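Pks18 (Mycobacterium tuberculosis, PDB 1TED) is a homodimeric type III polyketide synthase that probably extends medium- and long-chain fatty acyl-CoA starters with malonyl-CoA to make tri- and tetraketide alpha-pyrones. Local coordinates at residues L38-P43 against L352-E357; A311-G316 against F344-S349; T260-V265 against E276-L281. All blocks are in the same frame, centred on the assembly; numbering follows the deposited sequence.

How the contacts relate
Contact 2 is wholly buried and lies beside the probable nucleophile; contact 1 is partly buried, and contact 3 is an outlying hairpin reaching the second subunit. Contacts 1 and 2 touch, their centres about 11 Å apart, and share helix 349-361: contact 1 packs it on strand 32-41, while 344-349 of contact 2 leads into it. Contact 3 touches neither; its centre is about 26 Å from that of contact 1 and about 16 Å from that of contact 2. Chemistry follows place: strand against helix gives methyl-ring packing and a carboxylate bridged by waters to the strand in contact 1, two loops bring an imidazole to an amide in contact 2, and main-chain bonds hold contact 3.

Contact 1. Residues L38-P43 against L352-E357; sequences LATGTP and LIFVLE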
# COMPACT_ATOMS: atom_id res chain seq x y z
N LEU A 38 13.89 -8.86 -14.91
CA LEU A 38 14.12 -9.10 -13.49
C LEU A 38 15.53 -8.69 -13.09
O LEU A 38 16.51 -9.15 -13.69
CB LEU A 38 13.90 -10.58 -13.17
CG LEU A 38 14.04 -11.10 -11.73
CD1 LEU A 38 13.52 -12.52 -11.68
CD2 LEU A 38 15.50 -11.07 -11.27
N ALA A 39 15.64 -7.84 -12.08
CA ALA A 39 16.93 -7.38 -11.60
C ALA A 39 17.01 -7.49 -10.09
O ALA A 39 16.00 -7.44 -9.39
CB ALA A 39 17.18 -5.94 -12.02
N THR A 40 18.24 -7.60 -9.61
CA THR A 40 18.50 -7.77 -8.20
C THR A 40 19.59 -6.81 -7.70
O THR A 40 20.50 -6.47 -8.44
CB THR A 40 18.92 -9.22 -7.96
OG1 THR A 40 17.75 -10.05 -7.83
CG2 THR A 40 19.81 -9.33 -6.76
N GLY A 41 19.49 -6.40 -6.44
CA GLY A 41 20.49 -5.50 -5.92
C GLY A 41 20.47 -5.27 -4.43
O GLY A 41 19.43 -5.40 -3.77
N THR A 42 21.62 -4.91 -3.88
CA THR A 42 21.74 -4.66 -2.46
C THR A 42 22.85 -3.65 -2.23
O THR A 42 23.63 -3.38 -3.14
CB THR A 42 22.16 -5.96 -1.71
OG1 THR A 42 23.53 -6.24 -2.00
CG2 THR A 42 21.33 -7.14 -2.18
N PRO A 43 22.92 -3.06 -1.03
CA PRO A 43 24.00 -2.10 -0.80
C PRO A 43 25.32 -2.87 -0.90
O PRO A 43 25.32 -4.11 -0.82
CB PRO A 43 23.72 -1.57 0.61
CG PRO A 43 22.72 -2.52 1.19
CD PRO A 43 21.90 -2.97 0.03
N LEU A 352 12.15 -13.39 -2.11
CA LEU A 352 11.52 -14.29 -3.05
C LEU A 352 12.04 -14.02 -4.46
O LEU A 352 12.28 -14.94 -5.23
CB LEU A 352 10.00 -14.11 -2.98
CG LEU A 352 9.12 -15.30 -3.34
CD1 LEU A 352 9.63 -16.56 -2.67
CD2 LEU A 352 7.68 -15.01 -2.92
N ILE A 353 12.26 -12.75 -4.80
CA ILE A 353 12.74 -12.43 -6.15
C ILE A 353 14.22 -12.79 -6.37
O ILE A 353 14.61 -13.11 -7.49
CB ILE A 353 12.45 -10.95 -6.49
CG1 ILE A 353 10.93 -10.73 -6.51
CG2 ILE A 353 13.01 -10.60 -7.86
CD1 ILE A 353 10.52 -9.28 -6.58
N PHE A 354 15.02 -12.75 -5.31
CA PHE A 354 16.43 -13.15 -5.42
C PHE A 354 16.42 -14.64 -5.73
O PHE A 354 17.23 -15.14 -6.50
CB PHE A 354 17.17 -12.93 -4.11
CG PHE A 354 17.88 -11.61 -4.02
CD1 PHE A 354 17.19 -10.42 -4.19
CD2 PHE A 354 19.23 -11.56 -3.68
CE1 PHE A 354 17.83 -9.18 -4.03
CE2 PHE A 354 19.88 -10.33 -3.50
CZ PHE A 354 19.17 -9.14 -3.68
N VAL A 355 15.48 -15.34 -5.10
CA VAL A 355 15.34 -16.77 -5.28
C VAL A 355 14.99 -17.14 -6.71
O VAL A 355 15.58 -18.06 -7.29
CB VAL A 355 14.26 -17.32 -4.33
CG1 VAL A 355 13.90 -18.75 -4.71
CG2 VAL A 355 14.78 -17.27 -2.91
N LEU A 356 14.03 -16.42 -7.28
CA LEU A 356 13.57 -16.64 -8.64
C LEU A 356 14.70 -16.41 -9.64
O LEU A 356 14.86 -17.18 -10.59
CB LEU A 356 12.37 -15.72 -8.91
CG LEU A 356 11.44 -15.86 -10.13
CD1 LEU A 356 12.13 -15.28 -11.33
CD2 LEU A 356 11.06 -17.31 -10.38
N GLU A 357 15.52 -15.37 -9.42
CA GLU A 357 16.63 -15.08 -10.33
C GLU A 357 17.65 -16.22 -10.43
O GLU A 357 18.20 -16.47 -11.49
CB GLU A 357 17.36 -13.78 -9.91
CG GLU A 357 18.58 -13.44 -10.80
CD GLU A 357 19.20 -12.08 -10.48
OE1 GLU A 357 19.70 -11.89 -9.36
OE2 GLU A 357 19.17 -11.20 -11.36
O HOH W 1 18.54 -11.77 -13.90
O HOH W 2 20.00 -8.74 -11.33
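The F354 ring takes the T40 methyl CG2 over one face, 20° off the ring normal, as a CH-pi contact whose modelled closeness is too tight to trust in detail. M347 SD stands over the opposite face, 4.1 Å from the ring centre. At the rim, G41 O lies in the ring plane, 3.8 Å from F354 CZ, with T42 CG2 also near the edge. The E357 carboxylate, the second flat group, divides its oxygens. OE1 receives a weak hydrogen bond from T40 OG1, whereas OE2 accepts from two waters. One of these waters in turn accepts from T40 N at 2.7 Å and donates to E357 OE2 at 2.6 Å, tying the carboxylate to the strand backbone; the other reaches L38 O weakly. E357 CG is anti to its backbone N (chi1 178°), and the chain beyond it is extended. L38 CD2 rests on that chain, 3.6 Å from E357 CB, and L38 CG lies 4.0 Å from I353 CG2. The axes of strand 38-41 and helix 352-357 come within 8.6 Å, their N-to-C directions 118° apart. Helix 349-361 thus covers one side of strand 32-41, consistent with the central helical layer of the thiolase fold. On the other side A39 packs on helix 102-125, while I353 reaches across to strand 226-236 and F354 meets V340 and F344 of helix 335-344.

Contact 2. Residues A311-G316 against F344-S349; sequences AIHPGG and FGNMLS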
# COMPACT_ATOMS: atom_id res chain seq x y z
N ALA A 311 10.36 -22.08 -4.82
CA ALA A 311 10.89 -20.79 -4.40
C ALA A 311 10.24 -20.44 -3.06
O ALA A 311 9.29 -19.65 -2.98
CB ALA A 311 10.57 -19.71 -5.45
N ILE A 312 10.76 -21.07 -2.01
CA ILE A 312 10.26 -20.86 -0.67
C ILE A 312 10.91 -19.62 -0.07
O ILE A 312 12.13 -19.51 -0.06
CB ILE A 312 10.59 -22.07 0.23
CG1 ILE A 312 9.92 -23.33 -0.35
CG2 ILE A 312 10.15 -21.80 1.66
CD1 ILE A 312 10.29 -24.61 0.37
N HIS A 313 10.09 -18.70 0.42
CA HIS A 313 10.64 -17.50 1.02
C HIS A 313 11.69 -17.85 2.07
O HIS A 313 11.39 -18.47 3.08
CB HIS A 313 9.56 -16.66 1.70
CG HIS A 313 10.12 -15.53 2.50
ND1 HIS A 313 10.83 -14.50 1.91
CD2 HIS A 313 10.21 -15.34 3.83
CE1 HIS A 313 11.33 -13.73 2.85
NE2 HIS A 313 10.97 -14.21 4.03
N PRO A 314 12.95 -17.43 1.83
CA PRO A 314 14.04 -17.72 2.78
C PRO A 314 14.07 -16.76 3.95
O PRO A 314 15.02 -16.00 4.13
CB PRO A 314 15.28 -17.63 1.90
CG PRO A 314 14.91 -16.57 0.90
CD PRO A 314 13.47 -16.87 0.57
N GLY A 315 13.03 -16.80 4.78
CA GLY A 315 12.94 -15.92 5.92
C GLY A 315 13.81 -16.33 7.08
O GLY A 315 14.06 -15.54 7.99
N GLY A 316 14.30 -17.56 7.06
CA GLY A 316 15.14 -18.05 8.14
C GLY A 316 15.11 -19.57 8.19
O GLY A 316 14.19 -20.19 7.67
N PHE A 344 22.47 -13.55 1.87
CA PHE A 344 21.82 -12.26 2.10
C PHE A 344 21.02 -12.11 3.39
O PHE A 344 20.68 -10.99 3.78
CB PHE A 344 20.89 -11.95 0.92
CG PHE A 344 21.60 -11.92 -0.40
CD1 PHE A 344 22.40 -10.83 -0.75
CD2 PHE A 344 21.52 -13.00 -1.27
CE1 PHE A 344 23.11 -10.83 -1.95
CE2 PHE A 344 22.23 -13.00 -2.47
CZ PHE A 344 23.03 -11.92 -2.82
N GLY A 345 20.72 -13.23 4.04
CA GLY A 345 19.91 -13.16 5.24
C GLY A 345 18.49 -13.01 4.73
O GLY A 345 18.21 -13.40 3.60
N ASN A 346 17.60 -12.44 5.55
CA ASN A 346 16.21 -12.25 5.15
C ASN A 346 15.98 -10.79 4.79
O ASN A 346 16.05 -9.91 5.66
CB ASN A 346 15.27 -12.67 6.28
CG ASN A 346 13.81 -12.32 6.00
OD1 ASN A 346 13.39 -12.18 4.85
ND2 ASN A 346 13.02 -12.20 7.06
N MET A 347 15.69 -10.53 3.52
CA MET A 347 15.46 -9.17 3.04
C MET A 347 13.98 -8.93 2.81
O MET A 347 13.59 -8.17 1.93
CB MET A 347 16.24 -8.93 1.75
CG MET A 347 17.72 -9.23 1.83
SD MET A 347 18.32 -9.60 0.18
CE MET A 347 19.89 -8.96 0.24
N LEU A 348 13.16 -9.60 3.61
CA LEU A 348 11.72 -9.44 3.53
C LEU A 348 11.15 -9.70 2.13
O LEU A 348 11.48 -10.71 1.50
CB LEU A 348 11.34 -8.04 4.05
CG LEU A 348 11.29 -7.88 5.57
CD1 LEU A 348 12.39 -8.66 6.24
CD2 LEU A 348 11.39 -6.42 5.95
N SER A 349 10.31 -8.79 1.63
CA SER A 349 9.68 -8.95 0.32
C SER A 349 10.63 -9.23 -0.83
O SER A 349 10.27 -9.91 -1.78
CB SER A 349 8.85 -7.70 -0.02
OG SER A 349 9.64 -6.53 0.00
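H313 and N346 meet through the rim of the imidazole and the amide oxygen. N346 OD1 lies near the ring plane, 3.3 Å from H313 CE1 and 3.3 Å from H313 NE2, with ring and amide planes 69° apart and the two side chains crossing at about a right angle. In both residues CG stands anti to the backbone N (chi1 172° in each). A second oxygen, L348 O, approaches the ring obliquely, 3.3 Å from H313 CE1. A local hydrogen bond holds the amide oxygen: L348 N donates to N346 OD1 at 2.9 Å from above the carbonyl plane, an Asx turn. OD1 therefore serves the loop backbone while it faces the histidine. With C175, the probable nucleophile, beside H313, the group matches the Cys-His-Asn triad of the chalcone synthase family, and H313 and N346 probably act as its second and third members. Packing completes the contact. G315 O sits 3.6 Å from N346 CB, and G315 CA is 3.7 Å from N346 CG. Over one face of the H313 ring, offset toward the rim, lies G315 N, brought there by the inverse gamma turn centred on P314. Around them, H313 packs on S351 of helix 349-361 and A376 of strand 370-378, and the N346 backbone hydrogen-bonds with L223 and G225. L348 touches the bound myristic acid with its side chain.

Contact 3. Residues T260-V265 against E276-L281; sequences TEDGIV and ELSENL
V265 and E276 form an antiparallel hydrogen-bonded pair, V265 N to E276 O at 2.9 Å and E276 N to V265 O at 2.6 Å, and S278 N adds a third bond to G263 O at 3.1 Å. Between them I264 and L277 make the non-hydrogen-bonded pair; their side chains lie side by side, pointing the same way, with I264 CG1 4.0 Å from L277 CD2. L281 CD1 closes on the same I264 CG1 at 4.3 Å. On the other face of the hairpin V265 CG1 rests 3.4 Å from E276 OE1. E276 OE2 makes a long, weak ion pair with R103 of the second subunit, on which V265 also packs. E261 forms a salt bridge with K157 of the second subunit. The segments are the open end of the beta hairpin 264-269 and 272-277. A type I turn, T260 to G263, leads into its first strand; another, S278 to L281, leads from its second into helix 281-299. S278 OG, anti to its backbone N (chi1 161°), accepts from N280 N at 2.9 Å as a capping bond. A water donates to D262 O, in the turn, and to E276 O, in the second strand, joining the two segments beside the V265-E276 pair. D262 OD1 is hydrogen-bonded to Y284 OH. I264 stands about 6 Å, side chain to side chain, from C175, the probable nucleophile.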
# COMPACT_ATOMS: atom_id res chain seq x y z
N THR A 260 -4.05 -17.24 13.62
CA THR A 260 -2.60 -17.09 13.52
C THR A 260 -2.20 -15.62 13.53
O THR A 260 -1.06 -15.28 13.20
CB THR A 260 -2.05 -17.76 12.24
OG1 THR A 260 -2.64 -17.15 11.09
CG2 THR A 260 -2.35 -19.27 12.24
N GLU A 261 -3.12 -14.76 13.93
CA GLU A 261 -2.86 -13.32 13.96
C GLU A 261 -1.57 -12.93 14.66
O GLU A 261 -0.90 -11.98 14.26
CB GLU A 261 -4.02 -12.57 14.61
CG GLU A 261 -5.19 -12.33 13.67
CD GLU A 261 -6.24 -11.41 14.28
OE1 GLU A 261 -7.04 -11.86 15.13
OE2 GLU A 261 -6.27 -10.21 13.89
N ASP A 262 -1.21 -13.67 15.71
CA ASP A 262 -0.02 -13.36 16.48
C ASP A 262 1.25 -13.88 15.83
O ASP A 262 2.33 -13.74 16.39
CB ASP A 262 -0.14 -13.96 17.88
CG ASP A 262 0.06 -15.47 17.89
OD1 ASP A 262 -0.37 -16.14 16.93
OD2 ASP A 262 0.66 -15.99 18.86
N GLY A 263 1.12 -14.47 14.65
CA GLY A 263 2.27 -15.02 13.96
C GLY A 263 3.34 -14.03 13.52
O GLY A 263 4.51 -14.16 13.90
N ILE A 264 2.94 -13.06 12.71
CA ILE A 264 3.87 -12.03 12.21
C ILE A 264 3.28 -10.67 12.53
O ILE A 264 2.29 -10.25 11.94
CB ILE A 264 4.07 -12.15 10.67
CG1 ILE A 264 4.69 -13.50 10.33
CG2 ILE A 264 4.95 -11.00 10.16
CD1 ILE A 264 4.72 -13.83 8.84
N VAL A 265 3.90 -9.97 13.48
CA VAL A 265 3.42 -8.67 13.89
C VAL A 265 4.39 -7.56 13.52
O VAL A 265 5.57 -7.60 13.88
CB VAL A 265 3.15 -8.64 15.40
CG1 VAL A 265 2.78 -7.25 15.85
CG2 VAL A 265 2.03 -9.59 15.73
N GLU A 276 7.61 -8.54 15.23
CA GLU A 276 7.54 -9.48 16.34
C GLU A 276 7.01 -10.82 15.84
O GLU A 276 5.87 -10.90 15.35
CB GLU A 276 6.64 -8.93 17.46
CG GLU A 276 7.14 -7.62 18.05
CD GLU A 276 6.06 -6.85 18.78
OE1 GLU A 276 4.86 -7.18 18.57
OE2 GLU A 276 6.39 -5.92 19.55
N LEU A 277 7.85 -11.85 15.94
CA LEU A 277 7.51 -13.20 15.50
C LEU A 277 7.14 -14.11 16.67
O LEU A 277 7.76 -14.05 17.74
CB LEU A 277 8.69 -13.80 14.74
CG LEU A 277 9.16 -12.97 13.54
CD1 LEU A 277 10.45 -13.55 12.98
CD2 LEU A 277 8.07 -12.95 12.48
N SER A 278 6.12 -14.93 16.47
CA SER A 278 5.65 -15.85 17.49
C SER A 278 6.44 -17.16 17.50
O SER A 278 6.96 -17.60 16.47
CB SER A 278 4.17 -16.15 17.26
OG SER A 278 3.78 -17.33 17.93
N GLU A 279 6.52 -17.79 18.68
CA GLU A 279 7.21 -19.06 18.81
C GLU A 279 6.44 -20.09 17.98
O GLU A 279 7.01 -21.05 17.47
CB GLU A 279 7.26 -19.50 20.28
CG GLU A 279 8.00 -18.53 21.22
CD GLU A 279 9.53 -18.54 21.03
OE1 GLU A 279 10.00 -19.02 19.97
OE2 GLU A 279 10.24 -18.06 21.95
N ASN A 280 5.14 -19.85 17.84
CA ASN A 280 4.24 -20.72 17.07
C ASN A 280 4.30 -20.55 15.54
O ASN A 280 3.64 -21.31 14.83
CB ASN A 280 2.79 -20.48 17.50
CG ASN A 280 2.53 -20.81 18.96
OD1 ASN A 280 1.49 -20.43 19.50
ND2 ASN A 280 3.46 -21.51 19.60
N LEU A 281 5.05 -19.56 15.04
CA LEU A 281 5.12 -19.33 13.59
C LEU A 281 5.47 -20.57 12.79
O LEU A 281 4.77 -20.90 11.83
CB LEU A 281 6.14 -18.23 13.24
CG LEU A 281 5.86 -17.31 12.03
CD1 LEU A 281 7.17 -16.76 11.49
CD2 LEU A 281 5.12 -18.04 10.94
O HOH W 3 4.20 -11.92 17.37